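Local coordinates for MdbA protein (Corynebacterium diphtheriae, PDB 5C00) that acts as a thiol-disulfide oxidoreductase of the DsbA family, essential for viability, pilus assembly, toxin production and virulence, and probably forms disulfide bonds in exported proteins, at residues A102-V107 / W117-L122; W134-F139 / G160-F165. One frame throughout, in Å; residues are numbered along the deposited sequence. Where two conformers were deposited one is given.

Interaction 1 (A102-V107 / W117-L122); sequences AAALAV and WNYRAL
The ring of Y119 meets helix 96-109 edge-on, with A103 and A104 at its rim and V107 coming in obliquely. A103 CB lies 3.3 Å from Y119 OH, close to the plane of the ring, and the backbone of the same turn follows on: A104 N sits 3.7 Å from Y119 CE2, again in plane. V107 sends in one branch, CG2, which reaches Y119 CD2 at 4.0 Å, while A104 CB touches that same ring carbon more loosely at 4.2 Å. With CG anti to the backbone N (chi1 -170°), Y119 stretches across to the neighbouring helix.

The two helical segments run antiparallel, at 168° between their directions, and their axes come within 9.8 Å. They belong to the helical domain that DsbA-type enzymes carry inserted in a thioredoxin fold. With only methyl groups at A103 and A104, the ring comes right up to the backbone. R120, next along, turns its end away to salt bridges with E51 and D66. Around the tyrosine, V142 and A143 of helix 136-145 also touch its side chain.

No hydrogen bond joins the two segments, which meet by van der Waals contact alone, chiefly alanine methyl and backbone against the ring rim. The buried hydroxyl of Y119 finds its partner on a third helix, 136-145, in the carbonyl oxygen of F139.

Interaction 2 (W134-F139 / G160-F165); sequences WGDNDF and GAKEDF
D136 and K162 reach toward each other from opposite directions and close a salt bridge between the starts of helices 136-145 and 162-180, in a DsbA-type thioredoxin fold with its inserted helices. K162 NZ gives a hydrogen bond of 2.7 Å to D136 OD2, meeting it on the syn side and 18° out of the carboxylate plane. The other oxygen is not far off: D136 OD1 stands 3.3 Å from K162 NZ, but the bond is to OD2. The lysine spans the distance because its chain is extended beyond CG, with chi2 at -165°. Its ammonium group has a second anionic partner in D94, so two carboxylates share one positive charge, which would probably help to keep the lysine protonated. K162 is buried, and its aliphatic part packs on A102 of helix 96-109, while D136 touches K99 of that same helix.

Both charged residues are the first of their helices, just after the N-caps G135 and A161. At the first of these the backbone is well provided for: G135 O accepts from both D138 N and F139 N. Of the side chains that follow, D138 OD1 is bonded to Q10, and N137 OD1 takes a hydrogen bond from R157. D138 CB lies over one face of the W134 indole, 3.5 Å above its plane, while F139 CD1 comes to the edge of that ring. The N-H of the N-cap residue is held by one half of a capping box, the other half being absent because G135 has no side chain: G135 N donates to the anti lone pair of D138 OD2, 2.8 Å away and nearly straight at 169°.

Overall arrangement
The centre of interaction 1 is about 6 Å from the centre of the chain, and the contact is wholly buried; the centre of interaction 2, about 14 Å from the same point, belongs to a contact only partly so. The chemistry follows their depth: the inner contact relies on a tyrosine edge against small side chains, the outer one on a single ion pair. Between them they involve four helices, and the tyrosine hydroxyl's bond joins the two sites directly. Helix 96-109, one partner in interaction 1, also meets both helices of interaction 2: A102 packs against A161 and F165 at the start of helix 162-180, and A103 touches F139 of helix 136-145.

Interaction 1 (A102-V107 / W117-L122)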
# COMPACT_ATOMS: atom_id res chain seq x y z
N ALA A 102 -0.57 -7.94 4.01
CA ALA A 102 -1.42 -8.97 3.42
C ALA A 102 -2.92 -8.62 3.54
O ALA A 102 -3.71 -8.98 2.66
CB ALA A 102 -1.14 -10.28 4.07
N ALA A 103 -3.32 -7.89 4.59
CA ALA A 103 -4.71 -7.39 4.72
C ALA A 103 -5.03 -6.39 3.60
O ALA A 103 -6.03 -6.51 2.90
CB ALA A 103 -4.93 -6.76 6.08
N ALA A 104 -4.11 -5.48 3.36
CA ALA A 104 -4.26 -4.48 2.32
C ALA A 104 -4.27 -5.16 0.95
O ALA A 104 -5.08 -4.76 0.10
CB ALA A 104 -3.17 -3.43 2.41
N LEU A 105 -3.40 -6.15 0.74
CA LEU A 105 -3.43 -6.93 -0.51
C LEU A 105 -4.75 -7.60 -0.77
O LEU A 105 -5.23 -7.55 -1.92
CB LEU A 105 -2.31 -7.95 -0.60
CG LEU A 105 -2.23 -8.77 -1.91
CD1 LEU A 105 -1.95 -7.89 -3.14
CD2 LEU A 105 -1.06 -9.74 -1.72
N ALA A 106 -5.34 -8.23 0.25
CA ALA A 106 -6.66 -8.86 0.12
C ALA A 106 -7.71 -7.87 -0.39
O ALA A 106 -8.56 -8.20 -1.21
CB ALA A 106 -7.09 -9.52 1.42
N VAL A 107 -7.70 -6.64 0.12
CA VAL A 107 -8.59 -5.62 -0.39
C VAL A 107 -8.30 -5.25 -1.84
O VAL A 107 -9.21 -5.18 -2.64
CB VAL A 107 -8.51 -4.34 0.51
CG1 VAL A 107 -9.59 -3.35 0.06
CG2 VAL A 107 -8.71 -4.69 1.98
N TRP A 117 -7.61 2.26 -1.04
CA TRP A 117 -6.89 3.51 -0.80
C TRP A 117 -7.05 4.02 0.65
O TRP A 117 -6.09 4.43 1.32
CB TRP A 117 -7.38 4.55 -1.78
CG TRP A 117 -6.79 5.83 -1.51
CD1 TRP A 117 -7.38 6.87 -0.92
CD2 TRP A 117 -5.44 6.20 -1.76
NE1 TRP A 117 -6.49 7.90 -0.79
CE2 TRP A 117 -5.30 7.52 -1.32
CE3 TRP A 117 -4.34 5.55 -2.35
CZ2 TRP A 117 -4.10 8.21 -1.41
CZ3 TRP A 117 -3.14 6.24 -2.44
CH2 TRP A 117 -3.04 7.56 -1.98
N ASN A 118 -8.29 4.03 1.11
CA ASN A 118 -8.55 4.51 2.46
C ASN A 118 -8.01 3.59 3.55
O ASN A 118 -7.60 4.06 4.60
CB ASN A 118 -10.04 4.75 2.64
CG ASN A 118 -10.47 6.03 1.94
OD1 ASN A 118 -10.18 7.14 2.41
ND2 ASN A 118 -11.08 5.89 0.77
N TYR A 119 -7.98 2.29 3.26
CA TYR A 119 -7.45 1.30 4.18
C TYR A 119 -5.95 1.45 4.31
O TYR A 119 -5.43 1.54 5.42
CB TYR A 119 -7.79 -0.08 3.70
CG TYR A 119 -7.51 -1.18 4.66
CD1 TYR A 119 -8.14 -1.23 5.88
CD2 TYR A 119 -6.65 -2.18 4.36
CE1 TYR A 119 -7.92 -2.26 6.77
CE2 TYR A 119 -6.41 -3.22 5.26
CZ TYR A 119 -7.08 -3.28 6.44
OH TYR A 119 -6.87 -4.35 7.31
N ARG A 120 -5.25 1.61 3.20
CA ARG A 120 -3.80 1.89 3.22
C ARG A 120 -3.50 3.14 4.05
O ARG A 120 -2.56 3.13 4.88
CB ARG A 120 -3.26 2.07 1.78
CG ARG A 120 -1.85 2.67 1.70
CD ARG A 120 -1.36 2.75 0.26
NE ARG A 120 -0.06 3.43 0.19
CZ ARG A 120 0.11 4.76 0.19
NH1 ARG A 120 -0.93 5.57 0.28
NH2 ARG A 120 1.33 5.31 0.15
N ALA A 121 -4.24 4.21 3.76
CA ALA A 121 -4.01 5.49 4.45
C ALA A 121 -4.16 5.29 5.97
O ALA A 121 -3.36 5.81 6.75
CB ALA A 121 -4.96 6.56 3.96
N LEU A 122 -5.20 4.60 6.40
CA LEU A 122 -5.43 4.36 7.81
C LEU A 122 -4.32 3.54 8.49
O LEU A 122 -3.79 3.92 9.55
CB LEU A 122 -6.80 3.70 8.02
CG LEU A 122 -7.22 3.43 9.46
CD1 LEU A 122 -6.96 4.60 10.34
CD2 LEU A 122 -8.72 3.08 9.49

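Interaction 2 (W134-F139 / G160-F165)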
# COMPACT_ATOMS: atom_id res chain seq x y z
N TRP A 134 -2.38 -5.11 17.08
CA TRP A 134 -3.45 -5.71 16.26
C TRP A 134 -3.06 -7.10 15.75
O TRP A 134 -1.89 -7.34 15.39
CB TRP A 134 -3.79 -4.84 15.05
CG TRP A 134 -4.59 -3.62 15.36
CD1 TRP A 134 -4.74 -3.03 16.55
CD2 TRP A 134 -5.18 -2.76 14.40
NE1 TRP A 134 -5.47 -1.89 16.42
CE2 TRP A 134 -5.77 -1.71 15.10
CE3 TRP A 134 -5.32 -2.82 13.02
CZ2 TRP A 134 -6.43 -0.68 14.45
CZ3 TRP A 134 -6.00 -1.81 12.38
CH2 TRP A 134 -6.54 -0.76 13.09
N GLY A 135 -4.04 -7.99 15.71
CA GLY A 135 -3.94 -9.26 15.05
C GLY A 135 -4.79 -9.27 13.83
O GLY A 135 -5.43 -8.27 13.50
N ASP A 136 -4.84 -10.41 13.16
CA ASP A 136 -5.56 -10.51 11.90
C ASP A 136 -7.05 -10.14 11.97
O ASP A 136 -7.58 -9.59 11.02
CB ASP A 136 -5.40 -11.92 11.33
CG ASP A 136 -3.94 -12.22 10.85
OD1 ASP A 136 -3.23 -11.29 10.38
OD2 ASP A 136 -3.52 -13.40 10.97
N ASN A 137 -7.69 -10.41 13.09
CA ASN A 137 -9.11 -10.10 13.20
C ASN A 137 -9.32 -8.60 13.35
O ASN A 137 -10.39 -8.11 13.01
CB ASN A 137 -9.77 -10.87 14.34
CG ASN A 137 -10.04 -12.33 13.99
OD1 ASN A 137 -10.72 -12.64 13.02
ND2 ASN A 137 -9.50 -13.20 14.76
N ASP A 138 -8.30 -7.89 13.86
CA ASP A 138 -8.36 -6.44 13.94
C ASP A 138 -8.23 -5.85 12.57
O ASP A 138 -9.02 -4.99 12.17
CB ASP A 138 -7.29 -5.92 14.89
CG ASP A 138 -7.45 -6.50 16.29
OD1 ASP A 138 -8.44 -6.13 17.01
OD2 ASP A 138 -6.64 -7.37 16.67
N PHE A 139 -7.24 -6.30 11.80
CA PHE A 139 -7.14 -5.82 10.44
C PHE A 139 -8.42 -6.09 9.65
O PHE A 139 -8.86 -5.27 8.80
CB PHE A 139 -5.93 -6.45 9.76
CG PHE A 139 -4.62 -5.93 10.28
CD1 PHE A 139 -4.16 -4.69 9.86
CD2 PHE A 139 -3.86 -6.64 11.17
CE1 PHE A 139 -2.96 -4.18 10.33
CE2 PHE A 139 -2.65 -6.15 11.65
CZ PHE A 139 -2.19 -4.92 11.21
N GLY A 160 -5.62 -15.34 4.17
CA GLY A 160 -5.67 -15.85 2.80
C GLY A 160 -4.74 -15.21 1.78
O GLY A 160 -4.34 -15.89 0.83
N ALA A 161 -4.39 -13.93 1.94
CA ALA A 161 -3.49 -13.33 1.01
C ALA A 161 -2.03 -13.33 1.51
O ALA A 161 -1.18 -12.74 0.88
CB ALA A 161 -3.94 -11.90 0.65
N LYS A 162 -1.73 -13.99 2.62
CA LYS A 162 -0.38 -13.91 3.20
C LYS A 162 0.67 -14.59 2.35
O LYS A 162 1.75 -14.07 2.13
CB LYS A 162 -0.33 -14.47 4.61
CG LYS A 162 -1.05 -13.57 5.62
CD LYS A 162 -0.67 -13.96 7.04
CE LYS A 162 -1.45 -13.18 8.07
NZ LYS A 162 -1.36 -13.83 9.39
N GLU A 163 0.34 -15.77 1.86
CA GLU A 163 1.31 -16.49 1.08
C GLU A 163 1.71 -15.67 -0.16
O GLU A 163 2.89 -15.56 -0.48
CB GLU A 163 0.76 -17.88 0.71
CG GLU A 163 0.53 -18.81 1.91
CD GLU A 163 -0.75 -18.52 2.73
OE1 GLU A 163 -1.63 -17.69 2.30
OE2 GLU A 163 -0.89 -19.14 3.82
N ASP A 164 0.75 -15.12 -0.88
CA ASP A 164 1.09 -14.28 -2.02
C ASP A 164 1.74 -12.96 -1.64
O ASP A 164 2.71 -12.50 -2.27
CB ASP A 164 -0.10 -14.05 -2.89
CG ASP A 164 -0.32 -15.19 -3.88
OD1 ASP A 164 0.58 -15.99 -4.05
OD2 ASP A 164 -1.39 -15.26 -4.46
N PHE A 165 1.30 -12.38 -0.54
CA PHE A 165 1.97 -11.19 -0.06
C PHE A 165 3.48 -11.45 0.19
O PHE A 165 4.30 -10.66 -0.20
CB PHE A 165 1.36 -10.70 1.22
CG PHE A 165 2.11 -9.55 1.77
CD1 PHE A 165 1.86 -8.26 1.28
CD2 PHE A 165 3.03 -9.74 2.74
CE1 PHE A 165 2.60 -7.20 1.74
CE2 PHE A 165 3.75 -8.68 3.22
CZ PHE A 165 3.54 -7.42 2.69